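Local coordinates for protein mRNA nuclease HepT (Shewanella oneidensis MR-1, PDB 6M6U) that cleaves mRNA as the bacteriostatic toxin of a type VII toxin-antitoxin system and is neutralized mostly through tri-AMPylation by its cognate antitoxin MntA, at residues Gly64-Ser69 with Phe73-Gln78; Asn80-Pro85 with Glu124-Val129; Asp3-Lys8 with Asn55-Gln60; Lys13-Arg18 with Leu43-Glu48. One frame throughout, in Å; residues are numbered along the deposited sequence.

Interaction 1 of 4, residues Gly64-Ser69 with Phe73-Gln78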
loop_
_atom_site.group_PDB
_atom_site.type_symbol
_atom_site.label_atom_id
_atom_site.label_comp_id
_atom_site.label_asym_id
_atom_site.label_seq_id
_atom_site.Cartn_x
_atom_site.Cartn_y
_atom_site.Cartn_z
ATOM N N GLY B 64 -7.959 31.200 -22.977
ATOM C CA GLY B 64 -7.902 31.030 -21.541
ATOM C C GLY B 64 -8.939 30.043 -21.042
ATOM O O GLY B 64 -9.787 29.578 -21.810
ATOM N N ILE B 65 -8.870 29.703 -19.757
ATOM C CA ILE B 65 -9.851 28.840 -19.111
ATOM C C ILE B 65 -10.840 29.753 -18.370
ATOM O O ILE B 65 -10.430 30.435 -17.421
ATOM C CB ILE B 65 -9.190 27.849 -18.148
ATOM C CG1 ILE B 65 -8.109 27.042 -18.871
ATOM C CG2 ILE B 65 -10.233 26.925 -17.530
ATOM C CD1 ILE B 65 -7.162 26.338 -17.933
ATOM N N PRO B 66 -12.103 29.803 -18.782
ATOM C CA PRO B 66 -13.070 30.648 -18.061
ATOM C C PRO B 66 -13.297 30.148 -16.641
ATOM O O PRO B 66 -13.771 29.029 -16.421
ATOM C CB PRO B 66 -14.339 30.542 -18.916
ATOM C CG PRO B 66 -14.153 29.308 -19.742
ATOM C CD PRO B 66 -12.685 29.197 -19.988
ATOM N N GLN B 67 -12.944 30.996 -15.670
ATOM C CA GLN B 67 -13.146 30.678 -14.259
ATOM C C GLN B 67 -14.619 30.628 -13.873
ATOM O O GLN B 67 -14.933 30.159 -12.774
ATOM C CB GLN B 67 -12.420 31.702 -13.380
ATOM C CG GLN B 67 -11.045 32.106 -13.894
ATOM C CD GLN B 67 -10.202 32.799 -12.837
ATOM O OE1 GLN B 67 -10.288 34.020 -12.655
ATOM N NE2 GLN B 67 -9.372 32.020 -12.141
ATOM N N SER B 68 -15.513 31.100 -14.739
ATOM C CA SER B 68 -16.951 31.114 -14.494
ATOM C C SER B 68 -17.634 31.464 -15.809
ATOM O O SER B 68 -16.979 31.810 -16.795
ATOM C CB SER B 68 -17.333 32.113 -13.400
ATOM O OG SER B 68 -17.107 33.443 -13.827
ATOM N N SER B 69 -18.964 31.368 -15.813
ATOM C CA SER B 69 -19.710 31.691 -17.022
ATOM C C SER B 69 -19.503 33.148 -17.425
ATOM O O SER B 69 -19.333 33.452 -18.611
ATOM C CB SER B 69 -21.192 31.379 -16.819
ATOM O OG SER B 69 -21.651 31.848 -15.563
ATOM N N PHE B 73 -17.370 35.476 -20.847
ATOM C CA PHE B 73 -17.614 36.697 -21.609
ATOM C C PHE B 73 -16.476 37.689 -21.425
ATOM O O PHE B 73 -16.076 38.368 -22.379
ATOM C CB PHE B 73 -18.942 37.336 -21.197
ATOM C CG PHE B 73 -20.144 36.512 -21.542
ATOM C CD1 PHE B 73 -20.387 36.134 -22.851
ATOM C CD2 PHE B 73 -21.035 36.120 -20.559
ATOM C CE1 PHE B 73 -21.495 35.377 -23.176
ATOM C CE2 PHE B 73 -22.147 35.365 -20.876
ATOM C CZ PHE B 73 -22.379 34.994 -22.189
ATOM N N THR B 74 -15.948 37.790 -20.201
ATOM C CA THR B 74 -14.826 38.687 -19.947
ATOM C C THR B 74 -13.645 38.365 -20.855
ATOM O O THR B 74 -13.033 39.273 -21.429
ATOM C CB THR B 74 -14.410 38.608 -18.478
ATOM O OG1 THR B 74 -15.487 39.061 -17.648
ATOM C CG2 THR B 74 -13.185 39.465 -18.219
ATOM N N LEU B 75 -13.325 37.076 -21.018
ATOM C CA LEU B 75 -12.191 36.692 -21.854
ATOM C C LEU B 75 -12.427 37.046 -23.319
ATOM O O LEU B 75 -11.489 37.424 -24.030
ATOM C CB LEU B 75 -11.895 35.199 -21.711
ATOM C CG LEU B 75 -11.297 34.733 -20.377
ATOM C CD1 LEU B 75 -11.006 33.236 -20.410
ATOM C CD2 LEU B 75 -10.027 35.508 -20.040
ATOM N N LEU B 76 -13.667 36.915 -23.799
ATOM C CA LEU B 76 -13.965 37.328 -25.169
ATOM C C LEU B 76 -13.752 38.825 -25.353
ATOM O O LEU B 76 -13.306 39.270 -26.419
ATOM C CB LEU B 76 -15.398 36.956 -25.544
ATOM C CG LEU B 76 -15.783 35.476 -25.536
ATOM C CD1 LEU B 76 -17.280 35.340 -25.757
ATOM C CD2 LEU B 76 -15.011 34.712 -26.606
ATOM N N ALA B 77 -14.074 39.619 -24.327
ATOM C CA ALA B 77 -13.939 41.068 -24.439
ATOM C C ALA B 77 -12.476 41.494 -24.422
ATOM O O ALA B 77 -12.079 42.397 -25.167
ATOM C CB ALA B 77 -14.715 41.756 -23.316
ATOM N N GLN B 78 -11.658 40.861 -23.575
ATOM C CA GLN B 78 -10.234 41.183 -23.539
ATOM C C GLN B 78 -9.536 40.837 -24.846
ATOM O O GLN B 78 -8.490 41.421 -25.154
ATOM C CB GLN B 78 -9.551 40.465 -22.374
ATOM C CG GLN B 78 -10.275 40.624 -21.051
ATOM C CD GLN B 78 -9.563 39.929 -19.910
ATOM O OE1 GLN B 78 -9.556 38.701 -19.823
ATOM N NE2 GLN B 78 -8.971 40.713 -19.017
#

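Interaction 2 of 4, residues Asn80-Pro85 with Glu124-Val129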
loop_
_atom_site.group_PDB
_atom_site.type_symbol
_atom_site.label_atom_id
_atom_site.label_comp_id
_atom_site.label_asym_id
_atom_site.label_seq_id
_atom_site.Cartn_x
_atom_site.Cartn_y
_atom_site.Cartn_z
ATOM N N ASN B 80 -11.144 41.356 -27.648
ATOM C CA ASN B 80 -11.838 42.261 -28.569
ATOM C C ASN B 80 -12.681 41.515 -29.594
ATOM O O ASN B 80 -12.802 41.948 -30.744
ATOM C CB ASN B 80 -10.858 43.204 -29.274
ATOM C CG ASN B 80 -10.438 44.358 -28.393
ATOM O OD1 ASN B 80 -9.354 44.347 -27.813
ATOM N ND2 ASN B 80 -11.307 45.356 -28.273
ATOM N N LEU B 81 -13.271 40.391 -29.194
ATOM C CA LEU B 81 -14.233 39.710 -30.047
ATOM C C LEU B 81 -15.665 40.124 -29.740
ATOM O O LEU B 81 -16.532 40.003 -30.613
ATOM C CB LEU B 81 -14.069 38.191 -29.926
ATOM C CG LEU B 81 -12.604 37.724 -29.931
ATOM C CD1 LEU B 81 -12.508 36.203 -29.839
ATOM C CD2 LEU B 81 -11.840 38.240 -31.163
ATOM N N ILE B 82 -15.925 40.622 -28.535
ATOM C CA ILE B 82 -17.138 41.367 -28.231
ATOM C C ILE B 82 -16.725 42.660 -27.547
ATOM O O ILE B 82 -15.657 42.744 -26.929
ATOM C CB ILE B 82 -18.138 40.586 -27.343
ATOM C CG1 ILE B 82 -17.491 40.190 -26.012
ATOM C CG2 ILE B 82 -18.675 39.374 -28.083
ATOM C CD1 ILE B 82 -18.455 39.513 -25.048
ATOM N N THR B 83 -17.572 43.675 -27.669
ATOM C CA THR B 83 -17.292 44.952 -27.035
ATOM C C THR B 83 -17.388 44.818 -25.520
ATOM O O THR B 83 -18.087 43.948 -24.994
ATOM C CB THR B 83 -18.269 46.016 -27.529
ATOM O OG1 THR B 83 -19.569 45.756 -26.988
ATOM C CG2 THR B 83 -18.350 45.994 -29.047
ATOM N N GLN B 84 -16.656 45.681 -24.818
ATOM C CA GLN B 84 -16.799 45.744 -23.366
ATOM C C GLN B 84 -18.226 46.051 -22.927
ATOM O O GLN B 84 -18.677 45.450 -21.936
ATOM C CB GLN B 84 -15.814 46.769 -22.787
ATOM C CG GLN B 84 -15.784 46.802 -21.269
ATOM C CD GLN B 84 -15.073 45.599 -20.684
ATOM O OE1 GLN B 84 -14.301 44.929 -21.370
ATOM N NE2 GLN B 84 -15.337 45.315 -19.412
ATOM N N PRO B 85 -18.979 46.949 -23.579
ATOM C CA PRO B 85 -20.390 47.118 -23.182
ATOM C C PRO B 85 -21.227 45.857 -23.342
ATOM O O PRO B 85 -21.975 45.496 -22.423
ATOM C CB PRO B 85 -20.877 48.261 -24.095
ATOM C CG PRO B 85 -19.828 48.415 -25.153
ATOM C CD PRO B 85 -18.552 48.013 -24.506
ATOM N N GLU B 124 -29.299 39.213 -29.540
ATOM C CA GLU B 124 -29.233 39.316 -30.995
ATOM C C GLU B 124 -27.963 40.030 -31.440
ATOM O O GLU B 124 -27.365 39.666 -32.460
ATOM C CB GLU B 124 -30.476 40.032 -31.521
ATOM C CG GLU B 124 -31.762 39.526 -30.889
ATOM C CD GLU B 124 -32.901 39.409 -31.878
ATOM O OE1 GLU B 124 -33.640 40.399 -32.055
ATOM O OE2 GLU B 124 -33.050 38.325 -32.481
ATOM N N GLN B 125 -27.533 41.040 -30.682
ATOM C CA GLN B 125 -26.260 41.697 -30.961
ATOM C C GLN B 125 -25.095 40.724 -30.800
ATOM O O GLN B 125 -24.151 40.734 -31.599
ATOM C CB GLN B 125 -26.096 42.904 -30.037
ATOM C CG GLN B 125 -24.903 43.795 -30.336
ATOM C CD GLN B 125 -24.805 44.965 -29.373
ATOM O OE1 GLN B 125 -25.794 45.356 -28.748
ATOM N NE2 GLN B 125 -23.608 45.525 -29.241
ATOM N N PHE B 126 -25.150 39.871 -29.774
ATOM C CA PHE B 126 -24.123 38.849 -29.588
ATOM C C PHE B 126 -24.125 37.848 -30.738
ATOM O O PHE B 126 -23.062 37.412 -31.193
ATOM C CB PHE B 126 -24.346 38.148 -28.246
ATOM C CG PHE B 126 -23.397 37.021 -27.976
ATOM C CD1 PHE B 126 -22.079 37.272 -27.636
ATOM C CD2 PHE B 126 -23.830 35.707 -28.030
ATOM C CE1 PHE B 126 -21.206 36.230 -27.371
ATOM C CE2 PHE B 126 -22.961 34.661 -27.768
ATOM C CZ PHE B 126 -21.648 34.925 -27.437
ATOM N N ILE B 127 -25.313 37.475 -31.222
ATOM C CA ILE B 127 -25.409 36.568 -32.364
ATOM C C ILE B 127 -24.732 37.175 -33.586
ATOM O O ILE B 127 -23.957 36.510 -34.285
ATOM C CB ILE B 127 -26.884 36.234 -32.657
ATOM C CG1 ILE B 127 -27.469 35.334 -31.571
ATOM C CG2 ILE B 127 -27.034 35.605 -34.038
ATOM C CD1 ILE B 127 -28.909 34.961 -31.826
ATOM N N ASP B 128 -25.015 38.452 -33.858
ATOM C CA ASP B 128 -24.529 39.079 -35.083
ATOM C C ASP B 128 -23.014 39.246 -35.067
ATOM O O ASP B 128 -22.349 38.990 -36.077
ATOM C CB ASP B 128 -25.223 40.425 -35.291
ATOM C CG ASP B 128 -26.715 40.278 -35.538
ATOM O OD1 ASP B 128 -27.470 41.233 -35.249
ATOM O OD2 ASP B 128 -27.133 39.202 -36.017
ATOM N N VAL B 129 -22.450 39.671 -33.935
ATOM C CA VAL B 129 -20.999 39.814 -33.837
ATOM C C VAL B 129 -20.321 38.458 -33.993
ATOM O O VAL B 129 -19.326 38.319 -34.714
ATOM C CB VAL B 129 -20.611 40.485 -32.508
ATOM C CG1 VAL B 129 -19.145 40.279 -32.229
ATOM C CG2 VAL B 129 -20.934 41.972 -32.546
#

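Interaction 3 of 4, residues Asp3-Lys8 with Asn55-Gln60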
loop_
_atom_site.group_PDB
_atom_site.type_symbol
_atom_site.label_atom_id
_atom_site.label_comp_id
_atom_site.label_asym_id
_atom_site.label_seq_id
_atom_site.Cartn_x
_atom_site.Cartn_y
_atom_site.Cartn_z
ATOM N N ASP B 3 -20.693 23.983 -36.432
ATOM C CA ASP B 3 -22.033 23.459 -36.182
ATOM C C ASP B 3 -22.513 23.763 -34.768
ATOM O O ASP B 3 -23.720 23.913 -34.546
ATOM C CB ASP B 3 -22.074 21.954 -36.442
ATOM C CG ASP B 3 -22.303 21.622 -37.903
ATOM O OD1 ASP B 3 -22.678 22.537 -38.667
ATOM O OD2 ASP B 3 -22.116 20.447 -38.285
ATOM N N ILE B 4 -21.598 23.848 -33.801
ATOM C CA ILE B 4 -21.993 24.206 -32.442
ATOM C C ILE B 4 -22.480 25.648 -32.395
ATOM O O ILE B 4 -23.516 25.952 -31.793
ATOM C CB ILE B 4 -20.829 23.969 -31.463
ATOM C CG1 ILE B 4 -20.802 22.508 -31.020
ATOM C CG2 ILE B 4 -20.932 24.895 -30.259
ATOM C CD1 ILE B 4 -19.652 22.177 -30.106
ATOM N N ILE B 5 -21.738 26.556 -33.033
ATOM C CA ILE B 5 -22.147 27.955 -33.080
ATOM C C ILE B 5 -23.514 28.084 -33.738
ATOM O O ILE B 5 -24.390 28.806 -33.248
ATOM C CB ILE B 5 -21.087 28.797 -33.816
ATOM C CG1 ILE B 5 -19.772 28.809 -33.036
ATOM C CG2 ILE B 5 -21.597 30.212 -34.041
ATOM C CD1 ILE B 5 -19.888 29.411 -31.663
ATOM N N ILE B 6 -23.726 27.362 -34.841
ATOM C CA ILE B 6 -24.967 27.486 -35.603
ATOM C C ILE B 6 -26.163 27.013 -34.782
ATOM O O ILE B 6 -27.212 27.669 -34.756
ATOM C CB ILE B 6 -24.847 26.719 -36.935
ATOM C CG1 ILE B 6 -23.859 27.428 -37.873
ATOM C CG2 ILE B 6 -26.212 26.556 -37.586
ATOM C CD1 ILE B 6 -23.320 26.547 -38.989
ATOM N N ASN B 7 -26.025 25.880 -34.090
ATOM C CA ASN B 7 -27.149 25.357 -33.315
ATOM C C ASN B 7 -27.451 26.233 -32.107
ATOM O O ASN B 7 -28.621 26.433 -31.756
ATOM C CB ASN B 7 -26.873 23.917 -32.885
ATOM C CG ASN B 7 -26.935 22.944 -34.046
ATOM O OD1 ASN B 7 -27.960 22.303 -34.281
ATOM N ND2 ASN B 7 -25.838 22.838 -34.787
ATOM N N LYS B 8 -26.415 26.769 -31.456
ATOM C CA LYS B 8 -26.649 27.656 -30.321
ATOM C C LYS B 8 -27.300 28.961 -30.766
ATOM O O LYS B 8 -28.167 29.498 -30.064
ATOM C CB LYS B 8 -25.341 27.926 -29.577
ATOM C CG LYS B 8 -24.702 26.684 -28.972
ATOM C CD LYS B 8 -25.646 25.969 -28.017
ATOM C CE LYS B 8 -25.040 24.657 -27.533
ATOM N NZ LYS B 8 -25.917 23.941 -26.563
ATOM N N ASN B 55 -17.770 29.660 -24.115
ATOM C CA ASN B 55 -16.892 28.570 -23.693
ATOM C C ASN B 55 -16.241 27.890 -24.890
ATOM O O ASN B 55 -15.074 27.486 -24.827
ATOM C CB ASN B 55 -17.681 27.541 -22.880
ATOM C CG ASN B 55 -18.157 28.081 -21.547
ATOM O OD1 ASN B 55 -17.587 29.032 -21.009
ATOM N ND2 ASN B 55 -19.207 27.468 -21.001
ATOM N N HIS B 56 -16.990 27.745 -25.984
ATOM C CA HIS B 56 -16.466 27.090 -27.176
ATOM C C HIS B 56 -15.322 27.892 -27.786
ATOM O O HIS B 56 -14.247 27.346 -28.069
ATOM C CB HIS B 56 -17.599 26.892 -28.184
ATOM C CG HIS B 56 -17.153 26.400 -29.525
ATOM N ND1 HIS B 56 -16.895 25.071 -29.782
ATOM C CD2 HIS B 56 -16.947 27.056 -30.692
ATOM C CE1 HIS B 56 -16.538 24.931 -31.046
ATOM N NE2 HIS B 56 -16.563 26.120 -31.621
ATOM N N ILE B 57 -15.535 29.197 -27.978
ATOM C CA ILE B 57 -14.550 30.032 -28.661
ATOM C C ILE B 57 -13.279 30.170 -27.828
ATOM O O ILE B 57 -12.165 30.103 -28.361
ATOM C CB ILE B 57 -15.166 31.402 -28.999
ATOM C CG1 ILE B 57 -16.265 31.239 -30.052
ATOM C CG2 ILE B 57 -14.101 32.368 -29.489
ATOM C CD1 ILE B 57 -17.149 32.444 -30.197
ATOM N N ASN B 58 -13.422 30.354 -26.511
ATOM C CA ASN B 58 -12.248 30.458 -25.648
ATOM C C ASN B 58 -11.390 29.199 -25.716
ATOM O O ASN B 58 -10.159 29.273 -25.628
ATOM C CB ASN B 58 -12.671 30.736 -24.205
ATOM C CG ASN B 58 -13.188 32.152 -24.011
ATOM O OD1 ASN B 58 -12.626 33.111 -24.549
ATOM N ND2 ASN B 58 -14.266 32.291 -23.245
ATOM N N ARG B 59 -12.021 28.032 -25.865
ATOM C CA ARG B 59 -11.248 26.800 -25.988
ATOM C C ARG B 59 -10.718 26.617 -27.404
ATOM O O ARG B 59 -9.549 26.258 -27.587
ATOM C CB ARG B 59 -12.096 25.595 -25.576
ATOM C CG ARG B 59 -11.347 24.264 -25.610
ATOM C CD ARG B 59 -12.272 23.126 -25.205
ATOM N NE ARG B 59 -11.608 21.825 -25.164
ATOM C CZ ARG B 59 -11.567 20.971 -26.184
ATOM N NH1 ARG B 59 -12.140 21.277 -27.339
ATOM N NH2 ARG B 59 -10.944 19.809 -26.047
ATOM N N GLN B 60 -11.561 26.866 -28.414
ATOM C CA GLN B 60 -11.128 26.728 -29.802
ATOM C C GLN B 60 -9.952 27.638 -30.127
ATOM O O GLN B 60 -9.097 27.274 -30.943
ATOM C CB GLN B 60 -12.290 27.021 -30.750
ATOM C CG GLN B 60 -13.198 25.837 -30.980
ATOM C CD GLN B 60 -12.524 24.750 -31.788
ATOM O OE1 GLN B 60 -11.938 25.016 -32.837
ATOM N NE2 GLN B 60 -12.595 23.515 -31.299
#

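Interaction 4 of 4, residues Lys13-Arg18 with Leu43-Glu48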
loop_
_atom_site.group_PDB
_atom_site.type_symbol
_atom_site.label_atom_id
_atom_site.label_comp_id
_atom_site.label_asym_id
_atom_site.label_seq_id
_atom_site.Cartn_x
_atom_site.Cartn_y
_atom_site.Cartn_z
ATOM N N LYS B 13 -32.445 32.210 -30.899
ATOM C CA LYS B 13 -33.562 32.751 -31.667
ATOM C C LYS B 13 -34.878 32.096 -31.266
ATOM O O LYS B 13 -35.859 32.787 -30.966
ATOM C CB LYS B 13 -33.307 32.582 -33.164
ATOM C CG LYS B 13 -32.295 33.563 -33.719
ATOM C CD LYS B 13 -31.887 33.205 -35.134
ATOM C CE LYS B 13 -30.944 34.252 -35.699
ATOM N NZ LYS B 13 -30.294 33.793 -36.958
ATOM N N ARG B 14 -34.917 30.758 -31.256
ATOM C CA ARG B 14 -36.132 30.053 -30.852
ATOM C C ARG B 14 -36.611 30.509 -29.482
ATOM O O ARG B 14 -37.815 30.662 -29.257
ATOM C CB ARG B 14 -35.902 28.542 -30.835
ATOM C CG ARG B 14 -36.123 27.841 -32.159
ATOM C CD ARG B 14 -36.419 26.361 -31.942
ATOM N NE ARG B 14 -35.624 25.791 -30.855
ATOM C CZ ARG B 14 -34.327 25.502 -30.942
ATOM N NH1 ARG B 14 -33.664 25.734 -32.069
ATOM N NH2 ARG B 14 -33.690 24.985 -29.899
ATOM N N CYS B 15 -35.681 30.745 -28.557
ATOM C CA CYS B 15 -36.079 31.061 -27.193
ATOM C C CYS B 15 -36.469 32.526 -27.016
ATOM O O CYS B 15 -37.298 32.832 -26.152
ATOM C CB CYS B 15 -34.960 30.688 -26.224
ATOM S SG CYS B 15 -34.629 28.924 -26.215
ATOM N N ILE B 16 -35.894 33.443 -27.803
ATOM C CA ILE B 16 -36.330 34.840 -27.746
ATOM C C ILE B 16 -37.755 34.966 -28.268
ATOM O O ILE B 16 -38.587 35.684 -27.692
ATOM C CB ILE B 16 -35.371 35.752 -28.532
ATOM C CG1 ILE B 16 -34.023 35.864 -27.820
ATOM C CG2 ILE B 16 -35.972 37.144 -28.701
ATOM C CD1 ILE B 16 -33.074 36.823 -28.496
ATOM N N LYS B 17 -38.062 34.266 -29.368
ATOM C CA LYS B 17 -39.440 34.243 -29.856
ATOM C C LYS B 17 -40.375 33.613 -28.833
ATOM O O LYS B 17 -41.500 34.086 -28.641
ATOM C CB LYS B 17 -39.530 33.506 -31.192
ATOM C CG LYS B 17 -38.764 34.170 -32.326
ATOM C CD LYS B 17 -39.462 33.962 -33.670
ATOM C CE LYS B 17 -39.377 32.517 -34.142
ATOM N NZ LYS B 17 -37.980 32.111 -34.487
ATOM N N ARG B 18 -39.926 32.548 -28.159
ATOM C CA ARG B 18 -40.719 31.971 -27.078
ATOM C C ARG B 18 -40.989 32.993 -25.979
ATOM O O ARG B 18 -42.072 32.991 -25.382
ATOM C CB ARG B 18 -40.016 30.739 -26.501
ATOM C CG ARG B 18 -40.185 29.477 -27.330
ATOM C CD ARG B 18 -41.640 29.048 -27.357
ATOM N NE ARG B 18 -42.138 28.735 -26.020
ATOM C CZ ARG B 18 -43.410 28.843 -25.649
ATOM N NH1 ARG B 18 -44.323 29.268 -26.513
ATOM N NH2 ARG B 18 -43.771 28.534 -24.409
ATOM N N LEU B 43 -35.239 32.646 -20.827
ATOM C CA LEU B 43 -34.077 33.497 -20.588
ATOM C C LEU B 43 -32.862 32.655 -20.214
ATOM O O LEU B 43 -31.759 32.869 -20.734
ATOM C CB LEU B 43 -34.378 34.515 -19.491
ATOM C CG LEU B 43 -35.043 35.809 -19.956
ATOM C CD1 LEU B 43 -35.385 36.703 -18.768
ATOM C CD2 LEU B 43 -34.147 36.537 -20.953
ATOM N N GLN B 44 -33.053 31.689 -19.311
ATOM C CA GLN B 44 -31.966 30.797 -18.922
ATOM C C GLN B 44 -31.398 30.064 -20.131
ATOM O O GLN B 44 -30.177 29.988 -20.309
ATOM C CB GLN B 44 -32.463 29.803 -17.877
ATOM C CG GLN B 44 -31.491 28.680 -17.585
ATOM C CD GLN B 44 -31.975 27.785 -16.472
ATOM O OE1 GLN B 44 -31.771 28.079 -15.296
ATOM N NE2 GLN B 44 -32.636 26.687 -16.834
ATOM N N ARG B 45 -32.277 29.521 -20.977
ATOM C CA ARG B 45 -31.826 28.813 -22.172
ATOM C C ARG B 45 -31.057 29.742 -23.103
ATOM O O ARG B 45 -30.045 29.342 -23.692
ATOM C CB ARG B 45 -33.026 28.189 -22.886
ATOM C CG ARG B 45 -33.674 27.062 -22.098
ATOM C CD ARG B 45 -35.000 26.641 -22.678
ATOM N NE ARG B 45 -35.420 25.349 -22.119
ATOM C CZ ARG B 45 -36.628 24.794 -22.276
ATOM N NH1 ARG B 45 -37.552 25.425 -22.982
ATOM N NH2 ARG B 45 -36.876 23.610 -21.735
ATOM N N CYS B 46 -31.524 30.985 -23.251
ATOM C CA CYS B 46 -30.762 31.976 -24.008
ATOM C C CYS B 46 -29.387 32.199 -23.395
ATOM O O CYS B 46 -28.384 32.265 -24.113
ATOM C CB CYS B 46 -31.525 33.300 -24.078
ATOM S SG CYS B 46 -32.915 33.326 -25.222
ATOM N N CYS B 47 -29.323 32.333 -22.067
ATOM C CA CYS B 47 -28.041 32.558 -21.410
ATOM C C CYS B 47 -27.115 31.363 -21.588
ATOM O O CYS B 47 -25.926 31.530 -21.880
ATOM C CB CYS B 47 -28.250 32.855 -19.924
ATOM S SG CYS B 47 -28.936 34.486 -19.576
ATOM N N GLU B 48 -27.643 30.147 -21.429
ATOM C CA GLU B 48 -26.802 28.964 -21.566
ATOM C C GLU B 48 -26.308 28.804 -22.996
ATOM O O GLU B 48 -25.169 28.380 -23.220
ATOM C CB GLU B 48 -27.559 27.719 -21.107
ATOM C CG GLU B 48 -27.697 27.624 -19.596
ATOM C CD GLU B 48 -26.353 27.485 -18.897
ATOM O OE1 GLU B 48 -25.472 26.766 -19.421
ATOM O OE2 GLU B 48 -26.173 28.107 -17.828
#

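Interaction 1 of 4, residues Gly64-Ser69 with Phe73-Gln78
G64 and L75 face each other across the 64-69 loop and the 73-78 helical segment with their CA atoms 7.1 Å apart, and S69 and F73 are as close at the other end. G64, with phi 142° and no side chain, lets L75 CD1 come close to the backbone. The CB of L75 points at the loop, and its CD1 methyl presses on the bent backbone, lying 3.9 Å from G64 C and 4.0 Å from P66 N; the proline ring is brushed more loosely, at its CD. With CG held beside its own backbone N (chi1 -71°) and the chain extended beyond, L75 reaches straight out from the helix. The loop turns into helix 69-78 through an N-cap: S68 OG accepts from D71 N, and D71 OD1 in turn receives Q67 N. One turn after S69, the F73 ring brings CD2 to 3.7 Å from S69 O, obliquely. F73 leans on L90 of helix 84-102, while L75 also rests on N58 of helix 33-60. An MntA chain also contacts the loop, its Q112 packing on P66 and S69; the S69 side chain is about 5 Å from that of R97, an active-site residue by similarity.

Interaction 2 of 4, residues Asn80-Pro85 with Glu124-Val129
V129 and I82 meet where the turn before helix 84-102 passes the last helix of the chain, their CA atoms 7.0 Å apart. The shortest approach is V129 CG1 to the carbonyl oxygen L81 O, at 3.1 Å, unusually short for a methyl and an oxygen, so that its exact value is doubtful. CG1 lies on the far side from the V129 backbone N (chi1 164°), and from there it also touches I82 CG2 at 4.3 Å. That same isoleucine methyl is shared with F126: it meets the ring at its edge, near the ring plane, 4.0 Å from CD1 and almost as close to CE1. I82 can offer CG2 in this direction because its CG1 branch is folded between the backbone N and the carbonyl carbon (chi1 59°), which sends the longer arm toward L76 of helix 69-78. The turn itself is fixed at both ends. N80, with positive phi, is the C-prime residue of a Schellman motif closing helix 69-78, in which L81 N bonds to L76 O and N80 N to A77 O. Three residues later T83 is the N-cap of the next helix, its OG1 bonded to L86 N. F126 is wedged further inward against C50 and I53 of helix 33-60 and L90 of helix 84-102, while I127, on another side of helix 120-131, packs on I9, I12 and K13 of helix 3-23.

Interaction 3 of 4, residues Asp3-Lys8 with Asn55-Gln60
I4 and I5 hold the imidazole of H56 between two antiparallel helices, the start of helix 3-23 and the end of helix 33-60, which pair within the all-helical HEPN-type bundle. The short segments run at 165° to each other with axes 11.1 Å apart, a wide spacing bridged by large side chains. H56 CG stands opposite its backbone N (chi1 172°), which carries the ring out toward the first helix. I4 comes over one face: its CG2 makes a CH-pi contact 4.2 Å from the ring centroid and 19° off the normal, displaced toward the rim. On the opposite face lies Q60 CG, one turn further along the same helix, so the ring lies between an aliphatic carbon from each helix, both offset toward its rim. I5 approaches obliquely at the CD2 side, then reaches past the histidine to I57, with their CD1 methyls 4.3 Å apart. I130 of helix 120-131 packs on both I5 and I57, closing this apolar patch. An MntA chain packs on both helix ends, and R59 forms a salt bridge with D100 of that chain. On the same side of the ring as its CG2, I4 CD1 stands 4.0 Å from H56 ND1.

Interaction 4 of 4, residues Lys13-Arg18 with Leu43-Glu48
C15 and C46 pack directly against one another where helices 3-23 and 33-60 run antiparallel, their CA atoms only 6.3 Å apart. Small side chains permit this: the segment axes approach to 8.8 Å at 158°. C46 SG lies 3.5 Å from C15 CB and 3.8 Å from I16 CG1, touching two consecutive residues of the other helix. The thiol of C15 goes elsewhere, to R45 CB at 3.8 Å, so the two sulfurs are staggered past each other. Past its CB, R45 leaves the contact between the two segments, its chain extended from CG to NE, and is buried against a second HepT subunit, whose Y104 packs on R45 and C15. R18 leads the same way, forming a salt bridge with D37 of that subunit, whereas K13 and K17 are exposed on the solvent side. On the inner side, F123 of helix 120-131 covers I16 and C46, while E48 forms a salt bridge with R97 of helix 84-102, an active-site residue by similarity.

How the interactions relate
Interactions 3 and 4 join the same antiparallel pair, helices 3-23 and 33-60, with centres 16 Å apart; interaction 4 is nested along the chain within the loop that interaction 3 closes. Interactions 1 and 2 then follow in series and touch where helix 69-78 ends. The centre of interaction 1 lies 14 Å from those of interactions 2 and 3, and L76 packs against I57 and N58. Helix 120-131 returns beside the first pair: E124 of interaction 2 packs on I16 of interaction 4, although the centres are 17 Å apart. The set thus ties all but helix 109-118 into one bundle, with MntA touching interactions 1, 3 and 4 and a second HepT subunit reaching interactions 3 and 4.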